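Local coordinates for protein 273aa long hypothetical dTDP-4-dehydrorhamnose reductase (Sulfolobus tokodaii, PDB 2GGS) that probably reduces dTDP-4-dehydrorhamnose with NADPH, as a Rossmann-fold member of the short-chain dehydrogenase/reductase family, at residues E50-I53 / I54-P58; V70-C73 / E74-E78; K79-I83 / N84-V88; I105-D108 / Y109-D112. All coordinates share one frame; numbering follows the deposited sequence.

Contact 1. Residues E50-I53 / I54-P58; sequences EDFI and IKKRP
Lys-56 reaches back one helical turn to lie over Phe-52, and its side chain can be followed atom by atom. CB sits 3.4 Å from Phe-52 O, the same oxygen that accepts the Lys-56 backbone N-H. CG, beside the backbone N (chi1 -60°), is delivered onto one face of the Phe-52 ring; its CH-pi contact places it 3.7 Å from the ring centroid and 15° off the normal. A bend at chi2 then carries the chain over the rim, where CE comes 3.5 Å from CE1 of Phe-52. With CG anti to the backbone N (chi1 -175°), the Phe-52 ring swings to the Lys-56 side and also packs on Leu-4, Ile-27 and Val-29. One residue round the helix the same i to i+4 spacing yields a charged pair: Lys-55 NZ donates to the syn lone pair of Asp-51 OD1 at 2.9 Å. The helix ends soon after. Arg-57 N still bonds Ile-53 O at 3.0 Å, but its positive phi breaks the spiral, and Pro-58 CD closes on the same oxygen. This is the C-terminal end of an amphipathic helix in a Rossmann fold, terminated by a left-handed backbone conformation and a proline before strand 60-63.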
# COMPACT_ATOMS: atom_id res chain seq x y z
N GLU A 50 17.41 -2.66 -13.13
CA GLU A 50 18.06 -1.43 -13.51
C GLU A 50 18.08 -1.23 -15.04
O GLU A 50 17.83 -0.14 -15.54
CB GLU A 50 19.46 -1.31 -12.91
CG GLU A 50 19.48 -1.32 -11.38
CD GLU A 50 20.82 -0.89 -10.76
OE1 GLU A 50 21.50 0.00 -11.29
OE2 GLU A 50 21.21 -1.48 -9.76
N ASP A 51 18.36 -2.31 -15.78
CA ASP A 51 18.37 -2.26 -17.24
C ASP A 51 17.00 -1.88 -17.77
O ASP A 51 16.89 -1.08 -18.69
CB ASP A 51 18.73 -3.63 -17.83
CG ASP A 51 18.89 -3.56 -19.34
OD1 ASP A 51 19.71 -2.75 -19.81
OD2 ASP A 51 18.16 -4.27 -20.04
N PHE A 52 15.96 -2.42 -17.16
CA PHE A 52 14.59 -2.19 -17.61
C PHE A 52 14.25 -0.72 -17.47
O PHE A 52 13.70 -0.09 -18.40
CB PHE A 52 13.62 -3.07 -16.81
CG PHE A 52 12.21 -3.00 -17.28
CD1 PHE A 52 11.77 -3.80 -18.34
CD2 PHE A 52 11.33 -2.08 -16.73
CE1 PHE A 52 10.45 -3.72 -18.79
CE2 PHE A 52 10.02 -1.98 -17.21
CZ PHE A 52 9.59 -2.78 -18.22
N ILE A 53 14.63 -0.14 -16.32
CA ILE A 53 14.33 1.25 -16.05
C ILE A 53 15.07 2.15 -17.03
O ILE A 53 14.47 3.08 -17.59
CB ILE A 53 14.66 1.59 -14.57
CG1 ILE A 53 13.60 0.96 -13.65
CG2 ILE A 53 14.72 3.12 -14.35
CD1 ILE A 53 13.96 0.93 -12.17
N ILE A 54 16.35 1.86 -17.23
CA ILE A 54 17.19 2.68 -18.09
C ILE A 54 16.75 2.59 -19.55
O ILE A 54 16.79 3.59 -20.27
CB ILE A 54 18.70 2.37 -17.87
CG1 ILE A 54 19.09 2.77 -16.43
CG2 ILE A 54 19.58 3.13 -18.90
CD1 ILE A 54 20.35 2.15 -15.92
N LYS A 55 16.31 1.40 -19.97
CA LYS A 55 15.78 1.19 -21.33
C LYS A 55 14.40 1.86 -21.56
O LYS A 55 14.21 2.53 -22.57
CB LYS A 55 15.75 -0.31 -21.72
CG LYS A 55 17.13 -0.98 -21.80
CD LYS A 55 18.00 -0.38 -22.94
CE LYS A 55 19.50 -0.74 -22.79
NZ LYS A 55 19.73 -2.21 -22.66
N LYS A 56 13.46 1.68 -20.63
CA LYS A 56 12.09 2.17 -20.83
C LYS A 56 11.94 3.65 -20.59
O LYS A 56 10.98 4.27 -21.08
CB LYS A 56 11.11 1.39 -19.96
CG LYS A 56 11.06 -0.12 -20.22
CD LYS A 56 10.83 -0.51 -21.68
CE LYS A 56 10.77 -2.03 -21.80
NZ LYS A 56 10.71 -2.55 -23.21
N ARG A 57 12.89 4.24 -19.84
CA ARG A 57 12.93 5.70 -19.64
C ARG A 57 11.61 6.29 -19.11
O ARG A 57 11.06 7.24 -19.68
CB ARG A 57 13.39 6.41 -20.94
CG ARG A 57 14.82 5.94 -21.38
CD ARG A 57 15.40 6.80 -22.50
NE ARG A 57 15.24 8.23 -22.28
CZ ARG A 57 16.08 8.96 -21.56
NH1 ARG A 57 17.12 8.39 -20.99
NH2 ARG A 57 15.86 10.27 -21.37
N PRO A 58 11.11 5.75 -17.99
CA PRO A 58 9.92 6.44 -17.41
C PRO A 58 10.23 7.83 -16.91
O PRO A 58 11.29 8.05 -16.33
CB PRO A 58 9.51 5.49 -16.27
CG PRO A 58 10.83 4.81 -15.85
CD PRO A 58 11.49 4.55 -17.23

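Contact 2. Residues V70-C73 / E74-E78; sequences VDKC and EIEKE
Glu-76 N meets Lys-72 O in the one backbone bond between 70-73 and 74-78 that is not weak, made as the short helix ends, 2.8 Å long and nearly straight at 169°. The bonds before it are weaker. Glu-74 N is divided between Val-70 O and Asp-71 O, and Ile-75 N between Asp-71 O and Lys-72 O, each as a weak pair, so the turn wavers between alpha and 3-10 spacing. A water joins the two ends of this turn: it donates to Val-70 O at 2.7 Å and to Glu-74 OE1 at 2.9 Å. The Glu-74 chain arrives there through a bend at chi2 (77°), and the same OE1 accepts the backbone N-H of Tyr-129, which fixes the carboxylate against helix 129-141. On the exit side Lys-77 NZ turns back to Glu-74 O, 2.8 Å away, while its CG lies 3.6 Å from Cys-73 O. Glu-76 is the centre of an inverse gamma turn and the N-cap of helix 77-97, so the chain changes direction with hardly a break between helices.

Farther out, Asp-71 OD1 takes the backbone N-H groups of Ile-241 and Ala-242 and a salt bridge from Arg-244. Lys-72 runs alongside Glu-76, pointing the same way, yet its NZ pairs with Asp-69 instead and stays 5.9 Å from Glu-76 OE2. The chemistry implies a joint whose weak internal bonding is probably supplemented by water, by the Lys-77 ammonium on the Glu-74 carbonyl, and by carboxylates committed to neighbouring loops and helices.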
# COMPACT_ATOMS: atom_id res chain seq x y z
N VAL A 70 1.81 -10.19 5.74
CA VAL A 70 2.50 -9.85 6.96
C VAL A 70 3.12 -11.05 7.68
O VAL A 70 4.26 -11.00 8.16
CB VAL A 70 1.59 -9.01 7.90
CG1 VAL A 70 2.26 -8.76 9.23
CG2 VAL A 70 1.19 -7.73 7.18
N ASP A 71 2.38 -12.17 7.74
CA ASP A 71 2.88 -13.33 8.48
C ASP A 71 3.99 -14.03 7.73
O ASP A 71 4.96 -14.46 8.33
CB ASP A 71 1.74 -14.28 8.80
CG ASP A 71 0.73 -13.63 9.70
OD1 ASP A 71 1.10 -13.26 10.83
OD2 ASP A 71 -0.41 -13.43 9.22
N LYS A 72 3.86 -14.06 6.41
CA LYS A 72 4.92 -14.59 5.56
C LYS A 72 6.20 -13.77 5.72
O LYS A 72 7.28 -14.34 5.85
CB LYS A 72 4.49 -14.62 4.11
CG LYS A 72 3.63 -15.84 3.82
CD LYS A 72 3.40 -16.07 2.33
CE LYS A 72 2.48 -17.28 2.12
NZ LYS A 72 1.39 -17.35 3.15
N CYS A 73 6.07 -12.43 5.77
CA CYS A 73 7.26 -11.58 5.98
C CYS A 73 7.98 -11.91 7.31
O CYS A 73 9.20 -11.74 7.40
CB CYS A 73 6.91 -10.07 5.96
SG CYS A 73 6.48 -9.41 4.38
N GLU A 74 7.24 -12.34 8.32
CA GLU A 74 7.80 -12.58 9.65
C GLU A 74 8.71 -13.80 9.66
O GLU A 74 9.70 -13.82 10.40
CB GLU A 74 6.68 -12.72 10.70
CG GLU A 74 7.13 -12.59 12.12
CD GLU A 74 7.39 -11.13 12.54
OE1 GLU A 74 7.19 -10.23 11.72
OE2 GLU A 74 7.80 -10.89 13.69
N ILE A 75 8.36 -14.79 8.84
CA ILE A 75 9.15 -16.03 8.71
C ILE A 75 10.21 -15.93 7.60
O ILE A 75 11.38 -16.31 7.80
CB ILE A 75 8.27 -17.26 8.39
CG1 ILE A 75 7.00 -17.33 9.24
CG2 ILE A 75 9.08 -18.56 8.54
CD1 ILE A 75 5.77 -17.87 8.43
N GLU A 76 9.82 -15.40 6.43
CA GLU A 76 10.73 -15.35 5.30
C GLU A 76 11.33 -13.98 5.19
O GLU A 76 11.14 -13.27 4.17
CB GLU A 76 10.03 -15.77 4.03
CG GLU A 76 9.36 -17.12 4.17
CD GLU A 76 8.31 -17.28 3.16
OE1 GLU A 76 8.57 -16.85 2.02
OE2 GLU A 76 7.23 -17.82 3.48
N LYS A 77 12.12 -13.65 6.21
CA LYS A 77 12.68 -12.28 6.34
C LYS A 77 13.60 -11.94 5.19
O LYS A 77 13.55 -10.82 4.67
CB LYS A 77 13.36 -12.06 7.70
CG LYS A 77 12.44 -12.29 8.92
CD LYS A 77 13.02 -11.62 10.18
CE LYS A 77 12.09 -11.77 11.38
NZ LYS A 77 12.04 -13.20 11.79
N GLU A 78 14.46 -12.89 4.77
CA GLU A 78 15.34 -12.65 3.62
C GLU A 78 14.57 -12.24 2.35
O GLU A 78 14.94 -11.28 1.69
CB GLU A 78 16.19 -13.89 3.30
CG GLU A 78 17.20 -14.25 4.37
CD GLU A 78 16.70 -15.24 5.41
OE1 GLU A 78 15.47 -15.54 5.47
OE2 GLU A 78 17.57 -15.68 6.21
O HOH W 1 5.75 -9.13 9.48

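Contact 3. Residues K79-I83 / N84-V88; sequences KAYKI and NAEAV. With NDP (NADPH dihydro-nicotinamide-adenine-dinucleotide phosphate), chain C.
Tyr-81 O is gripped by two backbone donors, Ala-85 N at 3.0 Å and Glu-86 N at 2.8 Å, and marks the point where helix 77-97 widens into a pi-type turn. The Glu-86 bond is the straighter, at 167°; Ala-85 N approaches from above the carbonyl plane. The next residue repeats the wider spacing, Ala-87 N bonding Lys-82 O, whereas just before the bulge Asn-84 N keeps the ordinary i to i+4 bond to Ala-80 O.

Asn-84 ties this helix to a loop and to another helix: OD1 accepts from Met-67 N, and ND2 bonds Ser-133 OG of helix 129-141. In the Rossmann fold helix 77-97 follows strand 60-63 and the short helix 70-75 and leads to strand 101-107, passing beside the cofactor.

A CH-pi contact sets Ala-85 CB over one face of the Tyr-81 ring, 4.1 Å from its centroid; at the edge the carboxylate oxygen Glu-86 OE1 is 3.7 Å from CE2. Apolar packing occupies the cofactor side. Ile-83 belongs to the NADPH pocket: with CG1 anti to the backbone N (chi1 -175°), that branch reaches the adenine, CG1 lying 3.6 Å from N7A and CD1 3.6 Å from C6A. An alanine here loses both atoms and would probably open a gap beside the adenine, with Ala-87 CB deprived of its CD1 neighbour. Leu-43 and Met-67 touch Ile-83, extending the apolar surroundings of the base.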
# COMPACT_ATOMS: atom_id res chain seq x y z
N LYS A 79 13.52 -12.98 2.02
CA LYS A 79 12.68 -12.67 0.87
C LYS A 79 12.03 -11.28 1.02
O LYS A 79 12.02 -10.51 0.07
CB LYS A 79 11.58 -13.71 0.70
CG LYS A 79 10.71 -13.48 -0.51
CD LYS A 79 9.55 -14.47 -0.53
CE LYS A 79 8.56 -14.16 -1.66
NZ LYS A 79 7.47 -15.21 -1.70
N ALA A 80 11.47 -11.02 2.20
CA ALA A 80 10.82 -9.68 2.47
C ALA A 80 11.82 -8.56 2.28
O ALA A 80 11.54 -7.57 1.59
CB ALA A 80 10.24 -9.65 3.87
N TYR A 81 13.02 -8.72 2.84
CA TYR A 81 14.06 -7.72 2.64
C TYR A 81 14.39 -7.40 1.18
O TYR A 81 14.52 -6.26 0.77
CB TYR A 81 15.34 -8.10 3.44
CG TYR A 81 16.39 -7.01 3.35
CD1 TYR A 81 16.35 -5.91 4.22
CD2 TYR A 81 17.42 -7.06 2.39
CE1 TYR A 81 17.32 -4.89 4.16
CE2 TYR A 81 18.38 -6.05 2.32
CZ TYR A 81 18.30 -4.97 3.21
OH TYR A 81 19.23 -3.99 3.14
N LYS A 82 14.56 -8.43 0.37
CA LYS A 82 14.97 -8.21 -0.98
C LYS A 82 13.99 -7.43 -1.80
O LYS A 82 14.41 -6.62 -2.63
CB LYS A 82 15.17 -9.56 -1.67
CG LYS A 82 16.48 -10.18 -1.27
CD LYS A 82 17.09 -10.89 -2.48
CE LYS A 82 16.78 -12.39 -2.47
NZ LYS A 82 17.72 -13.13 -1.55
N ILE A 83 12.70 -7.68 -1.60
CA ILE A 83 11.69 -6.99 -2.42
C ILE A 83 11.25 -5.69 -1.73
O ILE A 83 11.11 -4.68 -2.41
CB ILE A 83 10.48 -7.90 -2.81
CG1 ILE A 83 9.49 -7.21 -3.77
CG2 ILE A 83 9.73 -8.42 -1.55
CD1 ILE A 83 10.08 -6.56 -5.01
N ASN A 84 11.04 -5.75 -0.41
CA ASN A 84 10.47 -4.58 0.29
C ASN A 84 11.48 -3.50 0.56
O ASN A 84 11.12 -2.31 0.72
CB ASN A 84 9.84 -5.02 1.60
CG ASN A 84 8.55 -5.75 1.41
OD1 ASN A 84 7.99 -5.82 0.30
ND2 ASN A 84 8.03 -6.27 2.52
N ALA A 85 12.76 -3.89 0.62
CA ALA A 85 13.82 -2.94 0.91
C ALA A 85 14.85 -2.86 -0.22
O ALA A 85 15.00 -1.83 -0.88
CB ALA A 85 14.48 -3.25 2.26
N GLU A 86 15.55 -3.96 -0.49
CA GLU A 86 16.74 -3.83 -1.35
C GLU A 86 16.39 -3.41 -2.79
O GLU A 86 17.13 -2.66 -3.38
CB GLU A 86 17.54 -5.14 -1.36
CG GLU A 86 19.00 -4.92 -1.80
CD GLU A 86 19.89 -6.11 -1.49
OE1 GLU A 86 19.35 -7.18 -1.12
OE2 GLU A 86 21.11 -5.95 -1.63
N ALA A 87 15.26 -3.87 -3.33
CA ALA A 87 14.85 -3.51 -4.70
C ALA A 87 14.74 -2.01 -4.83
O ALA A 87 15.03 -1.45 -5.90
CB ALA A 87 13.53 -4.19 -5.10
N VAL A 88 14.30 -1.36 -3.73
CA VAL A 88 14.13 0.09 -3.73
C VAL A 88 15.47 0.78 -3.99
O VAL A 88 15.52 1.81 -4.68
CB VAL A 88 13.47 0.62 -2.43
CG1 VAL A 88 13.26 2.15 -2.53
CG2 VAL A 88 12.14 -0.07 -2.20
PA NDP C . -0.60 -6.39 -3.52
O1A NDP C . -0.23 -7.50 -2.63
O2A NDP C . -1.98 -6.48 -4.05
O5B NDP C . 0.40 -6.26 -4.74
C5B NDP C . 1.77 -6.54 -4.58
C4B NDP C . 2.39 -6.26 -5.92
O4B NDP C . 3.81 -6.40 -5.77
C3B NDP C . 1.91 -7.19 -7.02
O3B NDP C . 1.72 -6.44 -8.19
C2B NDP C . 3.11 -8.13 -7.18
O2B NDP C . 3.14 -8.59 -8.50
C1B NDP C . 4.24 -7.17 -6.89
N9A NDP C . 5.47 -7.88 -6.53
C8A NDP C . 5.72 -8.59 -5.40
N7A NDP C . 6.97 -9.11 -5.48
C5A NDP C . 7.49 -8.74 -6.66
C6A NDP C . 8.73 -9.00 -7.28
N6A NDP C . 9.61 -9.85 -6.70
N1A NDP C . 8.92 -8.47 -8.52
C2A NDP C . 7.98 -7.68 -9.18
N3A NDP C . 6.77 -7.45 -8.58
C4A NDP C . 6.55 -7.98 -7.35
O3 NDP C . -0.28 -5.08 -2.62
PN NDP C . -1.15 -3.71 -2.55
O1N NDP C . -1.58 -3.21 -3.84
O2N NDP C . -2.13 -4.01 -1.47
O5D NDP C . -0.05 -2.75 -1.89
C5D NDP C . 0.55 -1.71 -2.66
C4D NDP C . 1.61 -0.97 -1.87
O4D NDP C . 1.00 -0.40 -0.73
C3D NDP C . 2.75 -1.85 -1.35
O3D NDP C . 3.87 -1.01 -1.36
C2D NDP C . 2.35 -2.16 0.07
O2D NDP C . 3.49 -2.48 0.85
C1D NDP C . 1.69 -0.81 0.45
N1N NDP C . 0.75 -0.99 1.57
C2N NDP C . -0.17 -2.00 1.47
C3N NDP C . -1.21 -2.12 2.38
C7N NDP C . -2.19 -3.24 2.22
O7N NDP C . -3.10 -3.50 3.27
N7N NDP C . -2.17 -3.98 1.12
C4N NDP C . -1.36 -1.13 3.52
C5N NDP C . -0.28 -0.07 3.57
C6N NDP C . 0.71 -0.05 2.58
P2B NDP C . 2.64 -10.12 -8.92
O1X NDP C . 2.44 -9.97 -10.37
O2X NDP C . 1.40 -10.45 -8.16
O3X NDP C . 3.74 -11.15 -8.56

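Contact 4. Residues I105-D108 / Y109-D112; sequences ISTD and YVFD. With NDP (NADPH dihydro-nicotinamide-adenine-dinucleotide phosphate), chain C.
Thr-107 OG1 accepts the backbone N-H of Tyr-109 at 3.0 Å along a straight path (168°), the side-chain-to-backbone bond that defines an ST turn. Two further bonds continue the turn: Val-110 N donates to Thr-107 O, and Phe-111 N to Asp-108 O, both from above the carbonyl plane, as in a 3-10 segment. Asp-108 bends its carboxylate beside Tyr-109, OD1 lying 3.5 Å from CD1, while OD2 is held by Ser-152 and Ser-248. With OG1 anti to the backbone N (chi1 179°), Thr-107 also faces the nicotinamide, this oxygen standing 3.5 Å from C5N of NADPH. A valine in its place would probably leave Tyr-109 N without this hydroxyl partner and the turn less firmly tied to the strand end. Thr-107 lies next to Tyr-130 and Lys-134, consistent with the Ser/Thr-Tyr-Lys constellation of this enzyme family.

Packing takes over beyond the bonds. Thr-107 CG2 passes Val-110 CG1 at 3.9 Å, and Ile-105 CG2 touches the ribose oxygen O4D. The Phe-111 ring stacks with Tyr-118. The turn follows directly on the C-terminal end of strand 101-107, which runs between parallel strands 60-63 and 147-151, with helix 129-141 packed against it.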
# COMPACT_ATOMS: atom_id res chain seq x y z
N ILE A 105 5.69 3.77 -2.42
CA ILE A 105 4.53 3.56 -1.55
C ILE A 105 4.95 2.83 -0.28
O ILE A 105 5.66 1.82 -0.33
CB ILE A 105 3.39 2.79 -2.27
CG1 ILE A 105 3.05 3.43 -3.65
CG2 ILE A 105 2.15 2.69 -1.33
CD1 ILE A 105 2.66 4.92 -3.61
N SER A 106 4.54 3.36 0.88
CA SER A 106 4.90 2.76 2.14
C SER A 106 3.66 2.49 3.02
O SER A 106 2.52 2.51 2.53
CB SER A 106 5.98 3.58 2.86
OG SER A 106 6.54 2.90 3.98
N THR A 107 3.91 2.20 4.29
CA THR A 107 2.88 1.58 5.15
C THR A 107 2.82 2.17 6.56
O THR A 107 3.83 2.55 7.15
CB THR A 107 3.09 0.02 5.23
OG1 THR A 107 2.10 -0.57 6.10
CG2 THR A 107 4.50 -0.33 5.75
N ASP A 108 1.61 2.17 7.12
CA ASP A 108 1.35 2.48 8.51
C ASP A 108 2.00 1.50 9.49
O ASP A 108 2.22 1.84 10.65
CB ASP A 108 -0.18 2.60 8.74
CG ASP A 108 -0.94 1.31 8.47
OD1 ASP A 108 -0.52 0.49 7.61
OD2 ASP A 108 -2.00 1.12 9.11
N TYR A 109 2.35 0.27 9.02
CA TYR A 109 3.03 -0.70 9.89
C TYR A 109 4.51 -0.35 10.15
O TYR A 109 5.19 -1.07 10.86
CB TYR A 109 2.90 -2.15 9.34
CG TYR A 109 1.55 -2.77 9.57
CD1 TYR A 109 0.41 -1.96 9.88
CD2 TYR A 109 1.38 -4.16 9.52
CE1 TYR A 109 -0.84 -2.54 10.11
CE2 TYR A 109 0.10 -4.74 9.73
CZ TYR A 109 -0.99 -3.92 10.02
OH TYR A 109 -2.25 -4.46 10.23
N VAL A 110 5.02 0.75 9.58
CA VAL A 110 6.32 1.23 10.08
C VAL A 110 6.23 1.81 11.50
O VAL A 110 7.27 2.02 12.11
CB VAL A 110 7.02 2.28 9.17
CG1 VAL A 110 7.19 1.76 7.70
CG2 VAL A 110 6.31 3.66 9.23
N PHE A 111 5.02 2.09 12.00
CA PHE A 111 4.85 2.64 13.38
C PHE A 111 4.52 1.56 14.41
O PHE A 111 3.98 0.51 14.05
CB PHE A 111 3.76 3.73 13.37
CG PHE A 111 4.10 4.89 12.47
CD1 PHE A 111 5.06 5.82 12.86
CD2 PHE A 111 3.45 5.05 11.24
CE1 PHE A 111 5.41 6.90 12.01
CE2 PHE A 111 3.74 6.14 10.40
CZ PHE A 111 4.73 7.06 10.78
N ASP A 112 4.83 1.84 15.69
CA ASP A 112 4.69 0.79 16.70
C ASP A 112 3.25 0.61 17.17
O ASP A 112 2.90 -0.40 17.76
CB ASP A 112 5.69 0.93 17.87
CG ASP A 112 5.53 2.19 18.66
OD1 ASP A 112 4.43 2.76 18.66
OD2 ASP A 112 6.52 2.58 19.35
PA NDP C . -0.60 -6.39 -3.52
O1A NDP C . -0.23 -7.50 -2.63
O2A NDP C . -1.98 -6.48 -4.05
O5B NDP C . 0.40 -6.26 -4.74
C5B NDP C . 1.77 -6.54 -4.58
C4B NDP C . 2.39 -6.26 -5.92
O4B NDP C . 3.81 -6.40 -5.77
C3B NDP C . 1.91 -7.19 -7.02
O3B NDP C . 1.72 -6.44 -8.19
C2B NDP C . 3.11 -8.13 -7.18
O2B NDP C . 3.14 -8.59 -8.50
C1B NDP C . 4.24 -7.17 -6.89
N9A NDP C . 5.47 -7.88 -6.53
C8A NDP C . 5.72 -8.59 -5.40
N7A NDP C . 6.97 -9.11 -5.48
C5A NDP C . 7.49 -8.74 -6.66
C6A NDP C . 8.73 -9.00 -7.28
N6A NDP C . 9.61 -9.85 -6.70
N1A NDP C . 8.92 -8.47 -8.52
C2A NDP C . 7.98 -7.68 -9.18
N3A NDP C . 6.77 -7.45 -8.58
C4A NDP C . 6.55 -7.98 -7.35
O3 NDP C . -0.28 -5.08 -2.62
PN NDP C . -1.15 -3.71 -2.55
O1N NDP C . -1.58 -3.21 -3.84
O2N NDP C . -2.13 -4.01 -1.47
O5D NDP C . -0.05 -2.75 -1.89
C5D NDP C . 0.55 -1.71 -2.66
C4D NDP C . 1.61 -0.97 -1.87
O4D NDP C . 1.00 -0.40 -0.73
C3D NDP C . 2.75 -1.85 -1.35
O3D NDP C . 3.87 -1.01 -1.36
C2D NDP C . 2.35 -2.16 0.07
O2D NDP C . 3.49 -2.48 0.85
C1D NDP C . 1.69 -0.81 0.45
N1N NDP C . 0.75 -0.99 1.57
C2N NDP C . -0.17 -2.00 1.47
C3N NDP C . -1.21 -2.12 2.38
C7N NDP C . -2.19 -3.24 2.22
O7N NDP C . -3.10 -3.50 3.27
N7N NDP C . -2.17 -3.98 1.12
C4N NDP C . -1.36 -1.13 3.52
C5N NDP C . -0.28 -0.07 3.57
C6N NDP C . 0.71 -0.05 2.58
P2B NDP C . 2.64 -10.12 -8.92
O1X NDP C . 2.44 -9.97 -10.37
O2X NDP C . 1.40 -10.45 -8.16
O3X NDP C . 3.74 -11.15 -8.56

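Contacts 3 and 4 are largely buried and both touch NADPH, contact 3 at the adenine and contact 4 at the nicotinamide end. Contact 1 is partly buried, and contact 2 lies at the surface. Contacts 2 and 3 share helix 77-97 and meet where Cys-73 SG packs on Ala-80 CB at 3.8 Å; contact 2 also reaches contact 4 through Val-70 and Tyr-109. Contact 1 touches none of the others; contact 3 is its nearest neighbour, about 7 Å away between nearest atoms. The chemistry follows location: a salt bridge and an aliphatic chain over a ring on the outer helix, water and carboxylates at the surface joint, a widened helical turn beside adenine, and a hydroxyl-tied turn beside nicotinamide.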